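Local structure of sialidase B (Streptococcus pneumoniae TIGR4, 4XE9) at residues 502-507 with 516-521; 473-478 with 490-495; 584-589 with 602-607. The protein cleaves terminal sialic acid from oligosaccharides, glycoproteins and glycolipids as an exo-alpha-sialidase of glycosyl hydrolase family 33. The protein carries 1 engineered substitution. All coordinates share one frame; numbering follows the deposited sequence.

Contact 1 of 3, residues 502-507 with 516-521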
ATOM      1  N   ALA A 502      -9.767   8.403  12.313  1.00 14.80           N
ATOM      2  CA  ALA A 502     -10.208   9.605  11.606  1.00 12.86           C
ATOM      3  C   ALA A 502      -9.101  10.180  10.748  1.00 16.29           C
ATOM      4  O   ALA A 502      -8.656  11.313  10.974  1.00 15.98           O
ATOM      5  CB  ALA A 502     -10.697  10.656  12.582  1.00 18.78           C
ATOM      6  N   GLU A 503      -8.666   9.408   9.763  1.00 13.92           N
ATOM      7  CA  GLU A 503      -7.625   9.869   8.852  1.00 14.35           C
ATOM      8  C   GLU A 503      -8.148  11.056   8.052  1.00 14.14           C
ATOM      9  O   GLU A 503      -9.188  10.962   7.383  1.00 12.45           O
ATOM     10  CB  GLU A 503      -7.199   8.724   7.937  1.00 14.65           C
ATOM     11  CG  GLU A 503      -6.509   7.578   8.691  1.00 11.92           C
ATOM     12  CD  GLU A 503      -6.559   6.273   7.939  1.00 13.56           C
ATOM     13  OE1 GLU A 503      -5.704   5.379   8.183  1.00 12.55           O
ATOM     14  OE2 GLU A 503      -7.468   6.128   7.096  1.00 13.41           O
ATOM     15  N   ALA A 504      -7.410  12.163   8.120  1.00 12.32           N
ATOM     16  CA  ALA A 504      -7.874  13.448   7.618  1.00 11.61           C
ATOM     17  C   ALA A 504      -6.866  14.062   6.662  1.00 14.98           C
ATOM     18  O   ALA A 504      -5.657  13.990   6.890  1.00 14.24           O
ATOM     19  CB  ALA A 504      -8.117  14.391   8.780  1.00 12.21           C
ATOM     20  N   GLN A 505      -7.365  14.699   5.609  1.00 11.71           N
ATOM     21  CA  GLN A 505      -6.499  15.425   4.682  1.00 11.77           C
ATOM     22  C   GLN A 505      -7.099  16.788   4.408  1.00 14.84           C
ATOM     23  O   GLN A 505      -8.320  16.926   4.374  1.00 14.83           O
ATOM     24  CB  GLN A 505      -6.322  14.623   3.387  1.00 11.83           C
ATOM     25  CG  GLN A 505      -5.405  13.422   3.555  1.00 14.53           C
ATOM     26  CD  GLN A 505      -3.945  13.823   3.682  1.00 11.84           C
ATOM     27  OE1 GLN A 505      -3.225  13.893   2.681  1.00 11.21           O
ATOM     28  NE2 GLN A 505      -3.500  14.086   4.912  1.00 11.61           N
ATOM     29  N   MET A 506      -6.241  17.783   4.195  1.00 13.41           N
ATOM     30  CA  MET A 506      -6.664  19.178   4.096  1.00 14.98           C
ATOM     31  C   MET A 506      -6.451  19.823   2.727  1.00 17.87           C
ATOM     32  O   MET A 506      -5.517  19.472   1.992  1.00 13.15           O
ATOM     33  CB  MET A 506      -5.898  20.003   5.132  1.00 15.34           C
ATOM     34  CG  MET A 506      -5.992  19.456   6.557  1.00 13.91           C
ATOM     35  SD  MET A 506      -4.704  20.171   7.590  1.00 15.09           S
ATOM     36  CE  MET A 506      -3.269  19.235   7.069  1.00 16.77           C
ATOM     37  N   VAL A 507      -7.328  20.774   2.395  1.00 14.13           N
ATOM     38  CA  VAL A 507      -7.121  21.650   1.245  1.00 14.28           C
ATOM     39  C   VAL A 507      -7.304  23.099   1.679  1.00 18.19           C
ATOM     40  O   VAL A 507      -8.116  23.388   2.561  1.00 16.58           O
ATOM     41  CB  VAL A 507      -8.074  21.333   0.080  1.00 16.91           C
ATOM     42  CG1 VAL A 507      -7.905  19.894  -0.357  1.00 15.78           C
ATOM     43  CG2 VAL A 507      -9.530  21.614   0.470  1.00 17.75           C
ATOM     44  N   THR A 516     -10.992  20.300   5.859  1.00 15.25           N
ATOM     45  CA  THR A 516     -10.404  19.001   6.123  1.00 12.91           C
ATOM     46  C   THR A 516     -11.434  17.928   5.834  1.00 17.16           C
ATOM     47  O   THR A 516     -12.551  18.010   6.324  1.00 14.44           O
ATOM     48  CB  THR A 516      -9.985  18.912   7.594  1.00 14.03           C
ATOM     49  OG1 THR A 516      -9.020  19.932   7.866  1.00 13.24           O
ATOM     50  CG2 THR A 516      -9.368  17.561   7.886  1.00 16.28           C
ATOM     51  N   PHE A 517     -11.071  16.932   5.031  1.00 14.62           N
ATOM     52  CA  PHE A 517     -11.960  15.802   4.754  1.00 13.14           C
ATOM     53  C   PHE A 517     -11.453  14.591   5.517  1.00 16.67           C
ATOM     54  O   PHE A 517     -10.257  14.309   5.504  1.00 13.54           O
ATOM     55  CB  PHE A 517     -11.991  15.501   3.250  1.00 15.50           C
ATOM     56  CG  PHE A 517     -12.464  16.657   2.420  1.00 17.33           C
ATOM     57  CD1 PHE A 517     -13.820  16.910   2.280  1.00 17.64           C
ATOM     58  CD2 PHE A 517     -11.558  17.506   1.812  1.00 15.73           C
ATOM     59  CE1 PHE A 517     -14.261  17.990   1.526  1.00 20.00           C
ATOM     60  CE2 PHE A 517     -11.986  18.586   1.055  1.00 15.44           C
ATOM     61  CZ  PHE A 517     -13.347  18.827   0.913  1.00 15.95           C
ATOM     62  N   PHE A 518     -12.341  13.879   6.203  1.00 15.16           N
ATOM     63  CA  PHE A 518     -11.877  12.762   7.017  1.00 14.05           C
ATOM     64  C   PHE A 518     -12.770  11.529   7.063  1.00 15.70           C
ATOM     65  O   PHE A 518     -13.989  11.598   6.869  1.00 14.68           O
ATOM     66  CB  PHE A 518     -11.441  13.201   8.436  1.00 13.73           C
ATOM     67  CG  PHE A 518     -12.542  13.784   9.294  1.00 12.05           C
ATOM     68  CD1 PHE A 518     -12.917  15.119   9.164  1.00 16.60           C
ATOM     69  CD2 PHE A 518     -13.157  13.010  10.265  1.00 14.74           C
ATOM     70  CE1 PHE A 518     -13.905  15.661   9.966  1.00 15.05           C
ATOM     71  CE2 PHE A 518     -14.143  13.543  11.073  1.00 18.66           C
ATOM     72  CZ  PHE A 518     -14.519  14.874  10.925  1.00 17.72           C
ATOM     73  N   ARG A 519     -12.111  10.398   7.306  1.00 12.20           N
ATOM     74  CA  ARG A 519     -12.744   9.092   7.435  1.00 12.39           C
ATOM     75  C   ARG A 519     -13.505   8.998   8.749  1.00 15.35           C
ATOM     76  O   ARG A 519     -13.067   9.533   9.767  1.00 14.88           O
ATOM     77  CB  ARG A 519     -11.635   8.030   7.389  1.00 13.68           C
ATOM     78  CG  ARG A 519     -12.025   6.619   7.804  1.00 13.05           C
ATOM     79  CD  ARG A 519     -10.796   5.714   7.726  1.00 13.62           C
ATOM     80  NE  ARG A 519     -11.043   4.384   8.284  1.00 15.27           N
ATOM     81  CZ  ARG A 519     -10.160   3.391   8.260  1.00 19.35           C
ATOM     82  NH1 ARG A 519      -8.972   3.569   7.705  1.00 14.19           N
ATOM     83  NH2 ARG A 519     -10.470   2.215   8.781  1.00 14.91           N
ATOM     84  N   THR A 520     -14.651   8.321   8.728  1.00 15.06           N
ATOM     85  CA  THR A 520     -15.463   8.160   9.926  1.00 15.88           C
ATOM     86  C   THR A 520     -15.924   6.718  10.082  1.00 16.32           C
ATOM     87  O   THR A 520     -15.431   5.805   9.418  1.00 18.23           O
ATOM     88  CB  THR A 520     -16.719   9.057   9.897  1.00 13.82           C
ATOM     89  OG1 THR A 520     -17.612   8.602   8.876  1.00 17.57           O
ATOM     90  CG2 THR A 520     -16.347  10.505   9.614  1.00 17.80           C
ATOM     91  N   THR A 521     -16.901   6.526  10.954  1.00 18.26           N
ATOM     92  CA  THR A 521     -17.470   5.202  11.186  1.00 18.04           C
ATOM     93  C   THR A 521     -18.935   5.175  10.753  1.00 20.53           C
ATOM     94  O   THR A 521     -19.665   4.249  11.090  1.00 23.32           O
ATOM     95  CB  THR A 521     -17.364   4.820  12.668  1.00 23.22           C
ATOM     96  OG1 THR A 521     -17.949   5.855  13.464  1.00 22.04           O
ATOM     97  CG2 THR A 521     -15.904   4.652  13.078  1.00 23.99           C
TER
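With its CG trans to the backbone N (chi1 167°) and the rest of its chain extended, Arg519 runs out straight alongside Glu503, whose CG stands trans to the carbonyl carbon (chi1 -66°) and whose chain is also extended. The two side chains point the same way and end in a salt bridge, NH1 of Arg519 lying 3.0 Å from OE2 of Glu503. The oxygen sits at the edge of the guanidinium, near its plane, but the nitrogen comes from above the carboxylate, the two planes being 73° apart. Tyr615 takes the other carboxylate oxygen through its hydroxyl, and the carbonyl of Tyr551 accepts from Arg519 NE, so both groups have further partners that would limit their rotation.

Behind these ends the backbones are tied antiparallel. Arg519 N reaches Glu503 O at 3.0 Å, and Gln505 and Phe517 exchange a reciprocal pair, Gln505 N to Phe517 O at 2.9 Å and Phe517 N to Gln505 O at 2.8 Å. On the face shared by Ala504, Met506, Thr516 and Phe518, the methyl of Ala504 is wedged between Thr516 CG2 and Phe518 CB, each 3.5 Å from its CB. Met506 CG rests against Thr516 OG1, a hydroxyl bonded to that of Tyr478. On the other face Val507 CG2 meets the edge of the Phe517 ring, 3.9 Å from CE2, while Gln505 curls back to give NE2 to the carbonyl of Ala504, with OE1 held by Gln456 N.

This is a buried beta hairpin of the sialidase propeller, and one end carries Glu503, a predicted active-site residue, and Arg519, which by similarity binds substrate. Glu503 with the probable nucleophile Tyr615, and Arg519 with Arg581, are consistent with the tyrosine-glutamate couple and the arginine triad of sialidases.

Contact 2 of 3, residues 473-478 with 490-495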
ATOM      1  N   SER A 473      -8.475   9.712  20.123  1.00 23.79           N
ATOM      2  CA  SER A 473      -9.814   9.479  20.633  1.00 25.98           C
ATOM      3  C   SER A 473     -10.551  10.794  20.807  1.00 20.15           C
ATOM      4  O   SER A 473     -10.129  11.644  21.588  1.00 26.65           O
ATOM      5  CB  SER A 473      -9.755   8.726  21.960  1.00 29.08           C
ATOM      6  OG  SER A 473     -11.054   8.582  22.505  1.00 42.68           O
ATOM      7  N   GLY A 474     -11.630  10.977  20.045  1.00 22.30           N
ATOM      8  CA  GLY A 474     -12.511  12.121  20.234  1.00 22.82           C
ATOM      9  C   GLY A 474     -12.162  13.404  19.500  1.00 26.10           C
ATOM     10  O   GLY A 474     -12.893  14.397  19.598  1.00 21.72           O
ATOM     11  N   GLU A 475     -11.055  13.415  18.761  1.00 21.09           N
ATOM     12  CA  GLU A 475     -10.678  14.650  18.073  1.00 20.19           C
ATOM     13  C   GLU A 475      -9.700  14.469  16.936  1.00 19.71           C
ATOM     14  O   GLU A 475      -9.012  13.455  16.834  1.00 19.22           O
ATOM     15  CB  GLU A 475     -10.061  15.651  19.055  1.00 17.86           C
ATOM     16  CG  GLU A 475      -8.712  15.220  19.605  1.00 18.58           C
ATOM     17  CD  GLU A 475      -8.096  16.266  20.504  1.00 24.36           C
ATOM     18  OE1 GLU A 475      -8.677  16.529  21.574  1.00 23.34           O
ATOM     19  OE2 GLU A 475      -7.041  16.835  20.143  1.00 23.62           O
ATOM     20  N   LEU A 476      -9.642  15.484  16.084  1.00 15.38           N
ATOM     21  CA  LEU A 476      -8.487  15.663  15.215  1.00 14.61           C
ATOM     22  C   LEU A 476      -7.549  16.581  15.982  1.00 19.03           C
ATOM     23  O   LEU A 476      -7.990  17.526  16.643  1.00 20.62           O
ATOM     24  CB  LEU A 476      -8.893  16.300  13.889  1.00 13.02           C
ATOM     25  CG  LEU A 476      -9.761  15.457  12.954  1.00 16.13           C
ATOM     26  CD1 LEU A 476     -10.023  16.191  11.656  1.00 16.11           C
ATOM     27  CD2 LEU A 476      -9.093  14.118  12.671  1.00 21.20           C
ATOM     28  N   THR A 477      -6.257  16.288  15.912  1.00 15.04           N
ATOM     29  CA  THR A 477      -5.251  17.094  16.578  1.00 12.56           C
ATOM     30  C   THR A 477      -4.293  17.605  15.520  1.00 16.41           C
ATOM     31  O   THR A 477      -3.391  16.884  15.064  1.00 16.25           O
ATOM     32  CB  THR A 477      -4.487  16.275  17.615  1.00 15.82           C
ATOM     33  OG1 THR A 477      -5.427  15.640  18.491  1.00 17.85           O
ATOM     34  CG2 THR A 477      -3.571  17.176  18.434  1.00 18.16           C
ATOM     35  N   TYR A 478      -4.501  18.849  15.114  1.00 14.22           N
ATOM     36  CA  TYR A 478      -3.640  19.457  14.108  1.00 16.72           C
ATOM     37  C   TYR A 478      -2.340  19.923  14.735  1.00 16.10           C
ATOM     38  O   TYR A 478      -2.343  20.599  15.768  1.00 16.16           O
ATOM     39  CB  TYR A 478      -4.341  20.649  13.452  1.00 13.98           C
ATOM     40  CG  TYR A 478      -5.611  20.286  12.724  1.00 14.64           C
ATOM     41  CD1 TYR A 478      -5.580  19.878  11.397  1.00 14.48           C
ATOM     42  CD2 TYR A 478      -6.841  20.349  13.362  1.00 16.27           C
ATOM     43  CE1 TYR A 478      -6.753  19.539  10.723  1.00 13.54           C
ATOM     44  CE2 TYR A 478      -8.011  20.018  12.701  1.00 16.52           C
ATOM     45  CZ  TYR A 478      -7.960  19.625  11.388  1.00 16.35           C
ATOM     46  OH  TYR A 478      -9.137  19.310  10.749  1.00 12.39           O
ATOM     47  N   LYS A 490      -0.377  22.308  19.137  1.00 18.64           N
ATOM     48  CA  LYS A 490      -1.553  21.609  18.657  1.00 17.18           C
ATOM     49  C   LYS A 490      -2.754  22.534  18.583  1.00 22.46           C
ATOM     50  O   LYS A 490      -2.840  23.531  19.303  1.00 21.35           O
ATOM     51  CB  LYS A 490      -1.854  20.380  19.521  1.00 17.46           C
ATOM     52  CG  LYS A 490      -2.133  20.676  20.989  1.00 27.02           C
ATOM     53  CD  LYS A 490      -3.623  20.776  21.244  1.00 27.00           C
ATOM     54  CE  LYS A 490      -3.947  20.658  22.719  1.00 29.67           C
ATOM     55  NZ  LYS A 490      -5.409  20.764  22.905  1.00 24.72           N
ATOM     56  N   SER A 491      -3.660  22.210  17.673  1.00 18.18           N
ATOM     57  CA  SER A 491      -4.985  22.804  17.652  1.00 20.79           C
ATOM     58  C   SER A 491      -5.960  21.642  17.627  1.00 20.16           C
ATOM     59  O   SER A 491      -6.013  20.893  16.651  1.00 19.33           O
ATOM     60  CB  SER A 491      -5.160  23.693  16.423  1.00 18.67           C
ATOM     61  OG  SER A 491      -6.499  24.156  16.326  1.00 17.15           O
ATOM     62  N   SER A 492      -6.706  21.467  18.716  1.00 20.76           N
ATOM     63  CA  SER A 492      -7.649  20.357  18.837  1.00 24.15           C
ATOM     64  C   SER A 492      -9.018  20.687  18.253  1.00 21.57           C
ATOM     65  O   SER A 492      -9.547  21.782  18.454  1.00 23.47           O
ATOM     66  CB  SER A 492      -7.815  19.931  20.305  1.00 21.00           C
ATOM     67  OG  SER A 492      -6.589  19.471  20.850  1.00 22.04           O
ATOM     68  N   ALA A 493      -9.590  19.717  17.544  1.00 18.34           N
ATOM     69  CA  ALA A 493     -10.915  19.861  16.954  1.00 17.53           C
ATOM     70  C   ALA A 493     -11.763  18.633  17.269  1.00 22.36           C
ATOM     71  O   ALA A 493     -11.547  17.549  16.710  1.00 16.42           O
ATOM     72  CB  ALA A 493     -10.808  20.070  15.442  1.00 20.97           C
ATOM     73  N   SER A 494     -12.744  18.807  18.149  1.00 20.36           N
ATOM     74  CA  SER A 494     -13.612  17.698  18.546  1.00 22.05           C
ATOM     75  C   SER A 494     -14.380  17.095  17.372  1.00 19.27           C
ATOM     76  O   SER A 494     -14.868  17.809  16.494  1.00 21.09           O
ATOM     77  CB  SER A 494     -14.601  18.154  19.622  1.00 25.16           C
ATOM     78  OG  SER A 494     -14.004  18.123  20.901  1.00 36.54           O
ATOM     79  N   ILE A 495     -14.477  15.772  17.357  1.00 19.99           N
ATOM     80  CA  ILE A 495     -15.345  15.089  16.414  1.00 18.62           C
ATOM     81  C   ILE A 495     -16.248  14.154  17.212  1.00 23.73           C
ATOM     82  O   ILE A 495     -15.862  13.685  18.283  1.00 23.78           O
ATOM     83  CB  ILE A 495     -14.549  14.320  15.324  1.00 20.94           C
ATOM     84  CG1 ILE A 495     -13.678  13.223  15.932  1.00 20.31           C
ATOM     85  CG2 ILE A 495     -13.690  15.281  14.513  1.00 16.68           C
ATOM     86  CD1 ILE A 495     -12.877  12.451  14.884  1.00 20.74           C
TER
HETATM   87  O   HOH W   1      -7.847  18.430  23.540  1.00 37.00           O
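Ser492 OG gives its proton to Glu475 OE2 at 2.8 Å, reaching the syn side of the carboxylate, somewhat out of its plane. The same oxygen takes a second hydroxyl on its anti side, from Thr477 OG1 at 2.6 Å. A water donates to both Glu475 OE1 and Ser492 OG, joining the two residues a second time. With CG between the backbone N and the carbonyl carbon (chi1 68°) and the chain then extended, Glu475 reaches across to Ser492. Lys490 NZ, in turn, donates to Ser492 OG at 2.7 Å, and its charge, 5.1 Å from Glu475 OE2, would probably stabilise the ionised acid.

Beneath this polar patch lies an antiparallel hairpin at the outer edge of a sheet in the sialidase beta-propeller, with reciprocal backbone bonds at Leu476-Ala493 and Tyr478-Ser491. Ile495 N extends the pairing to Gly474 O at 3.1 Å.

On the inward face, Ala493 CB abuts the edge of the Tyr478 ring, 3.9 Å from CE2, and Leu476 CG packs on Ile495 CG2. Further in, Trp537 stacks on Tyr478, whose hydroxyl is bonded to Thr516, and Met528 touches Leu476, Ala493 and Ile495.

Contact 3 of 3, residues 584-589 with 602-607. Engineered in segment 602-607: Gly605 (natural residue Asp).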
ATOM      1  N   GLY A 584     -12.985   2.579  -6.873  1.00 13.20           N
ATOM      2  CA  GLY A 584     -12.223   3.800  -6.713  1.00 11.45           C
ATOM      3  C   GLY A 584     -12.727   4.940  -7.576  1.00 14.28           C
ATOM      4  O   GLY A 584     -13.072   4.749  -8.741  1.00 15.41           O
ATOM      5  N   GLN A 585     -12.767   6.134  -6.996  1.00 12.21           N
ATOM      6  CA  GLN A 585     -13.188   7.318  -7.731  1.00 15.54           C
ATOM      7  C   GLN A 585     -12.351   8.538  -7.421  1.00 14.66           C
ATOM      8  O   GLN A 585     -11.853   8.707  -6.302  1.00 13.57           O
ATOM      9  CB  GLN A 585     -14.654   7.649  -7.419  1.00 16.03           C
ATOM     10  CG  GLN A 585     -15.644   6.643  -7.971  1.00 18.50           C
ATOM     11  CD  GLN A 585     -17.073   7.080  -7.775  1.00 20.71           C
ATOM     12  OE1 GLN A 585     -17.335   8.113  -7.156  1.00 16.28           O
ATOM     13  NE2 GLN A 585     -18.012   6.289  -8.288  1.00 20.92           N
ATOM     14  N   LEU A 586     -12.220   9.395  -8.423  1.00 14.48           N
ATOM     15  CA  LEU A 586     -11.853  10.776  -8.183  1.00 10.26           C
ATOM     16  C   LEU A 586     -13.146  11.559  -8.317  1.00 14.16           C
ATOM     17  O   LEU A 586     -13.891  11.378  -9.285  1.00 18.03           O
ATOM     18  CB  LEU A 586     -10.845  11.280  -9.217  1.00 12.91           C
ATOM     19  CG  LEU A 586      -9.506  10.554  -9.319  1.00 14.72           C
ATOM     20  CD1 LEU A 586      -8.535  11.366 -10.190  1.00 16.80           C
ATOM     21  CD2 LEU A 586      -8.906  10.305  -7.948  1.00 16.80           C
ATOM     22  N   VAL A 587     -13.432  12.409  -7.340  1.00 14.92           N
ATOM     23  CA  VAL A 587     -14.680  13.162  -7.348  1.00 14.31           C
ATOM     24  C   VAL A 587     -14.309  14.628  -7.378  1.00 18.01           C
ATOM     25  O   VAL A 587     -13.618  15.107  -6.483  1.00 16.27           O
ATOM     26  CB  VAL A 587     -15.502  12.856  -6.097  1.00 16.17           C
ATOM     27  CG1 VAL A 587     -16.861  13.555  -6.159  1.00 17.03           C
ATOM     28  CG2 VAL A 587     -15.684  11.345  -5.950  1.00 15.16           C
ATOM     29  N   VAL A 588     -14.743  15.320  -8.427  1.00 16.62           N
ATOM     30  CA  VAL A 588     -14.408  16.722  -8.630  1.00 17.01           C
ATOM     31  C   VAL A 588     -15.526  17.595  -8.078  1.00 19.56           C
ATOM     32  O   VAL A 588     -16.690  17.452  -8.468  1.00 18.95           O
ATOM     33  CB  VAL A 588     -14.215  17.025 -10.126  1.00 16.68           C
ATOM     34  CG1 VAL A 588     -13.824  18.499 -10.345  1.00 19.08           C
ATOM     35  CG2 VAL A 588     -13.170  16.087 -10.729  1.00 17.63           C
ATOM     36  N   GLY A 589     -15.167  18.491  -7.165  1.00 16.63           N
ATOM     37  CA  GLY A 589     -16.135  19.384  -6.561  1.00 19.77           C
ATOM     38  C   GLY A 589     -15.852  20.822  -6.930  1.00 19.21           C
ATOM     39  O   GLY A 589     -14.697  21.253  -6.948  1.00 17.14           O
ATOM     40  N   TYR A 602     -18.607  15.906 -10.767  1.00 19.48           N
ATOM     41  CA  TYR A 602     -18.103  14.811 -11.600  1.00 18.14           C
ATOM     42  C   TYR A 602     -17.539  13.689 -10.737  1.00 21.84           C
ATOM     43  O   TYR A 602     -16.789  13.954  -9.795  1.00 18.14           O
ATOM     44  CB  TYR A 602     -16.992  15.320 -12.527  1.00 20.25           C
ATOM     45  CG  TYR A 602     -17.391  16.483 -13.406  1.00 22.21           C
ATOM     46  CD1 TYR A 602     -18.088  16.278 -14.593  1.00 23.19           C
ATOM     47  CD2 TYR A 602     -17.056  17.787 -13.055  1.00 21.36           C
ATOM     48  CE1 TYR A 602     -18.451  17.341 -15.401  1.00 22.21           C
ATOM     49  CE2 TYR A 602     -17.410  18.855 -13.857  1.00 22.71           C
ATOM     50  CZ  TYR A 602     -18.106  18.624 -15.027  1.00 26.43           C
ATOM     51  OH  TYR A 602     -18.464  19.677 -15.832  1.00 27.15           O
ATOM     52  N   HIS A 603     -17.908  12.447 -11.055  1.00 21.57           N
ATOM     53  CA  HIS A 603     -17.336  11.260 -10.417  1.00 19.08           C
ATOM     54  C   HIS A 603     -16.630  10.440 -11.491  1.00 25.28           C
ATOM     55  O   HIS A 603     -17.272   9.930 -12.408  1.00 28.45           O
ATOM     56  CB  HIS A 603     -18.422  10.383  -9.784  1.00 23.09           C
ATOM     57  CG  HIS A 603     -19.154  11.031  -8.656  1.00 22.37           C
ATOM     58  ND1 HIS A 603     -19.137  10.528  -7.364  1.00 17.59           N
ATOM     59  CD2 HIS A 603     -19.937  12.135  -8.607  1.00 21.22           C
ATOM     60  CE1 HIS A 603     -19.868  11.294  -6.584  1.00 22.39           C
ATOM     61  NE2 HIS A 603     -20.368  12.285  -7.317  1.00 21.95           N
ATOM     62  N   TYR A 604     -15.313  10.312 -11.390  1.00 20.29           N
ATOM     63  CA  TYR A 604     -14.558   9.530 -12.365  1.00 18.29           C
ATOM     64  C   TYR A 604     -14.208   8.152 -11.816  1.00 19.16           C
ATOM     65  O   TYR A 604     -13.533   8.035 -10.793  1.00 17.07           O
ATOM     66  CB  TYR A 604     -13.280  10.267 -12.757  1.00 20.31           C
ATOM     67  CG  TYR A 604     -12.324   9.392 -13.529  1.00 17.77           C
ATOM     68  CD1 TYR A 604     -12.503   9.165 -14.883  1.00 19.25           C
ATOM     69  CD2 TYR A 604     -11.244   8.792 -12.898  1.00 17.53           C
ATOM     70  CE1 TYR A 604     -11.632   8.358 -15.591  1.00 22.67           C
ATOM     71  CE2 TYR A 604     -10.372   7.986 -13.596  1.00 16.93           C
ATOM     72  CZ  TYR A 604     -10.573   7.772 -14.938  1.00 21.12           C
ATOM     73  OH  TYR A 604      -9.712   6.961 -15.631  1.00 18.05           O
ATOM     74  N   GLY A 605     -14.650   7.106 -12.505  1.00 17.93           N
ATOM     75  CA  GLY A 605     -14.336   5.748 -12.098  1.00 19.62           C
ATOM     76  C   GLY A 605     -12.919   5.355 -12.475  1.00 15.92           C
ATOM     77  O   GLY A 605     -12.581   5.286 -13.657  1.00 17.45           O
ATOM     78  N   ILE A 606     -12.086   5.099 -11.470  1.00 14.97           N
ATOM     79  CA  ILE A 606     -10.684   4.730 -11.712  1.00 16.35           C
ATOM     80  C   ILE A 606     -10.566   3.375 -12.430  1.00 15.43           C
ATOM     81  O   ILE A 606      -9.721   3.187 -13.304  1.00 16.29           O
ATOM     82  CB  ILE A 606      -9.881   4.749 -10.391  1.00 15.28           C
ATOM     83  CG1 ILE A 606      -9.842   6.186  -9.853  1.00 18.93           C
ATOM     84  CG2 ILE A 606      -8.465   4.152 -10.574  1.00 16.71           C
ATOM     85  CD1 ILE A 606      -8.515   6.616  -9.260  1.00 25.96           C
ATOM     86  N   ASP A 607     -11.437   2.447 -12.054  1.00 14.16           N
ATOM     87  CA  ASP A 607     -11.562   1.147 -12.699  1.00 14.72           C
ATOM     88  C   ASP A 607     -12.944   0.631 -12.281  1.00 15.11           C
ATOM     89  O   ASP A 607     -13.752   1.400 -11.754  1.00 19.68           O
ATOM     90  CB  ASP A 607     -10.444   0.204 -12.223  1.00 13.20           C
ATOM     91  CG  ASP A 607     -10.239  -0.986 -13.144  1.00 15.53           C
ATOM     92  OD1 ASP A 607     -11.137  -1.312 -13.949  1.00 15.71           O
ATOM     93  OD2 ASP A 607      -9.160  -1.609 -13.071  1.00 14.88           O
TER
HETATM   94  O   HOH W   2     -14.980   2.854  -9.692  1.00 19.30           O
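Two side-chain polar atoms meet across the strands: His603 ND1 donates to Gln585 OE1 at 3.0 Å. The oxygen lies in the imidazole plane, whereas the amide is turned 82° to the ring; Asn576 ND2 gives this oxygen a second donor. Backbone bonds link Leu586 and Tyr604 in both directions, the tighter being Tyr604 N to Leu586 O at 2.8 Å. Val588 N binds Tyr602 O at 2.8 Å, but the return bond from Tyr602 N is weak. Past the strand end, Ile606 N binds Gly584 O, and a water donates to this same oxygen and to Asp607 O.

A CH-pi contact adds to the grip on His603: Val587 CG1, trans to its backbone N (chi1 -175°), sits over the middle of the imidazole, 3.9 Å from the ring centroid. Gly605, an engineered replacement for aspartate, comes two residues after His603 and pairs with Gln585.

Apolar packing fills the reverse face, where Leu586 CD2 meets Ile606 CD1 at 3.9 Å and Val588 CB lies at the edge of the Tyr602 ring. Leu652 and Leu657 cover Leu586 and Tyr604. The pair forms the outer hairpin of a four-stranded antiparallel sheet, the blade architecture of the sialidase beta-propeller.

Overall arrangement
All three contacts are antiparallel hairpins within the BNR repeat-like region, but they sit at different depths. Contact 1 is wholly buried, and its charged pair probably belongs to the active site. Contact 2 is partly exposed and keeps its acid and lysine toward the solvent-exposed side. Its inner side chains pack on contact 1, the centres 11 Å apart, so the two hairpins, consecutive in the chain, meet in a largely apolar interface with a probable hydroxyl-hydroxyl bond. Contact 3 lies about 17 Å from contact 1 and 29 Å from contact 2 between centres, touching neither; mostly buried, it joins its strands by an amide-imidazole bond, a CH-pi contact and apolar packing, with no salt bridge.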